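Local coordinates for protein putative sugar kinase PH1459 (Pyrococcus horikoshii, PDB 3EWM) that probably phosphorylates a sugar, perhaps fructose, at the expense of ATP, as a member of the PfkB family of carbohydrate kinases, at residues 56-61 and 79-84. Sequence-based numbering, arbitrary orientation.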
loop_
_atom_site.group_PDB
_atom_site.type_symbol
_atom_site.label_atom_id
_atom_site.label_comp_id
_atom_site.label_asym_id
_atom_site.label_seq_id
_atom_site.Cartn_x
_atom_site.Cartn_y
_atom_site.Cartn_z
ATOM N N VAL A 56 -4.290 10.031 -8.606
ATOM C CA VAL A 56 -3.183 9.166 -8.164
ATOM C C VAL A 56 -2.223 10.025 -7.357
ATOM O O VAL A 56 -2.369 11.251 -7.300
ATOM C CB VAL A 56 -2.444 8.503 -9.367
ATOM C CG1 VAL A 56 -3.355 7.509 -10.087
ATOM C CG2 VAL A 56 -1.932 9.556 -10.347
ATOM N N GLY A 57 -1.241 9.386 -6.736
ATOM C CA GLY A 57 -0.212 10.109 -6.026
ATOM C C GLY A 57 0.778 10.644 -7.038
ATOM O O GLY A 57 0.967 10.074 -8.122
ATOM N N ASN A 58 1.422 11.743 -6.678
ATOM C CA ASN A 58 2.597 12.195 -7.415
ATOM C C ASN A 58 3.761 11.278 -7.029
ATOM O O ASN A 58 4.630 11.624 -6.233
ATOM C CB ASN A 58 2.905 13.671 -7.120
ATOM C CG ASN A 58 4.144 14.163 -7.855
ATOM O OD1 ASN A 58 4.576 13.568 -8.860
ATOM N ND2 ASN A 58 4.728 15.256 -7.358
ATOM N N ASP A 59 3.731 10.077 -7.578
ATOM C CA ASP A 59 4.681 9.041 -7.223
ATOM C C ASP A 59 4.855 8.082 -8.398
ATOM O O ASP A 59 4.125 8.190 -9.387
ATOM C CB ASP A 59 4.295 8.363 -5.899
ATOM C CG ASP A 59 2.899 7.735 -5.903
ATOM O OD1 ASP A 59 2.546 7.018 -6.855
ATOM O OD2 ASP A 59 2.175 7.925 -4.901
ATOM N N PRO A 60 5.834 7.159 -8.310
ATOM C CA PRO A 60 6.104 6.245 -9.410
ATOM C C PRO A 60 4.893 5.405 -9.791
ATOM O O PRO A 60 4.743 5.039 -10.951
ATOM C CB PRO A 60 7.183 5.335 -8.846
ATOM C CG PRO A 60 7.904 6.225 -7.847
ATOM C CD PRO A 60 6.766 6.944 -7.191
ATOM N N PHE A 61 4.057 5.094 -8.805
ATOM C CA PHE A 61 2.904 4.235 -9.048
ATOM C C PHE A 61 1.845 5.001 -9.809
ATOM O O PHE A 61 1.194 4.458 -10.691
ATOM C CB PHE A 61 2.371 3.645 -7.734
ATOM C CG PHE A 61 3.216 2.505 -7.194
ATOM C CD1 PHE A 61 4.350 2.048 -7.899
ATOM C CD2 PHE A 61 2.874 1.876 -6.005
ATOM C CE1 PHE A 61 5.115 0.987 -7.430
ATOM C CE2 PHE A 61 3.635 0.809 -5.529
ATOM C CZ PHE A 61 4.755 0.366 -6.240
ATOM N N ILE A 79 -6.927 12.549 -14.945
ATOM C CA ILE A 79 -6.297 11.947 -13.777
ATOM C C ILE A 79 -5.424 12.986 -13.094
ATOM O O ILE A 79 -4.461 13.489 -13.681
ATOM C CB ILE A 79 -5.498 10.667 -14.116
ATOM C CG1 ILE A 79 -6.402 9.652 -14.820
ATOM C CG2 ILE A 79 -4.842 10.077 -12.841
ATOM C CD1 ILE A 79 -5.660 8.501 -15.413
ATOM N N VAL A 80 -5.777 13.305 -11.853
ATOM C CA VAL A 80 -5.072 14.341 -11.083
ATOM C C VAL A 80 -3.989 13.687 -10.238
ATOM O O VAL A 80 -4.117 12.536 -9.831
ATOM C CB VAL A 80 -6.064 15.137 -10.197
ATOM C CG1 VAL A 80 -5.334 16.086 -9.262
ATOM C CG2 VAL A 80 -7.046 15.894 -11.068
ATOM N N LYS A 81 -2.899 14.406 -10.012
ATOM C CA LYS A 81 -1.863 13.927 -9.129
ATOM C C LYS A 81 -2.026 14.616 -7.788
ATOM O O LYS A 81 -2.071 15.845 -7.698
ATOM C CB LYS A 81 -0.471 14.184 -9.702
ATOM C CG LYS A 81 -0.233 13.469 -11.003
ATOM C CD LYS A 81 1.245 13.497 -11.388
ATOM C CE LYS A 81 1.492 12.575 -12.564
ATOM N NZ LYS A 81 2.953 12.377 -12.789
ATOM N N ASP A 82 -2.131 13.793 -6.763
ATOM C CA ASP A 82 -2.256 14.239 -5.394
ATOM C C ASP A 82 -0.861 14.390 -4.793
ATOM O O ASP A 82 -0.062 13.453 -4.780
ATOM C CB ASP A 82 -3.086 13.228 -4.613
ATOM C CG ASP A 82 -3.636 13.793 -3.329
ATOM O OD1 ASP A 82 -2.908 14.531 -2.632
ATOM O OD2 ASP A 82 -4.786 13.463 -3.001
ATOM N N GLU A 83 -0.566 15.602 -4.337
ATOM C CA GLU A 83 0.703 15.873 -3.677
ATOM C C GLU A 83 0.703 15.452 -2.210
ATOM O O GLU A 83 1.752 15.432 -1.572
ATOM C CB GLU A 83 1.042 17.369 -3.804
ATOM C CG GLU A 83 1.175 17.847 -5.253
ATOM C CD GLU A 83 2.357 17.225 -5.987
ATOM O OE1 GLU A 83 3.270 16.680 -5.325
ATOM O OE2 GLU A 83 2.374 17.288 -7.233
ATOM N N LYS A 84 -0.464 15.124 -1.670
ATOM C CA LYS A 84 -0.563 14.765 -0.257
ATOM C C LYS A 84 -0.938 13.301 0.018
ATOM O O LYS A 84 -0.862 12.855 1.158
ATOM C CB LYS A 84 -1.551 15.681 0.466
ATOM C CG LYS A 84 -1.258 17.173 0.327
ATOM C CD LYS A 84 -0.039 17.550 1.111
ATOM C CE LYS A 84 0.131 19.065 1.149
ATOM N NZ LYS A 84 1.512 19.423 1.584
HETATM O O HOH W 1 4.484 11.727 -10.554
#
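Val56 and Asn58 bind strand 79-82, outermost in this chain's sheet, in a worked example of the beta-alpha-beta crossover, here strand 49-57, helix 60-71 and strand 79-82 of the Rossmann-like sheet of the ribokinase fold. The pairing is parallel: Val56 N donates to Val80 O at 2.8 Å, and Val56 O takes Asp82 N. The ladder runs one step past the strand end, where Asn58 N donates to Asp82 O at 3.0 Å from above the carbonyl plane. On the sheet face turned to helix 60-71, both methyls of Val56 lie against Ile79 CG2, the nearer being Val56 CG2 at 3.9 Å, while Leu65 and Leu69 of the helix pack on this valine and isoleucine respectively. At the exposed turn the contact becomes polar. Asn58 carries CG anti to its backbone N (chi1 179°), and its amide meets Glu83, just past the strand, through ND2; a water accepting from Lys81 NZ also lies doubtfully close to Asn58 OD1. The Glu83 carboxylate, on a chain bent at chi2 (-66°), stands nearly perpendicular to the amide, the planes 79° apart. Even so, Glu83 OE1 lies almost in the amide plane and receives Asn58 ND2 on its syn lone pair at 2.9 Å.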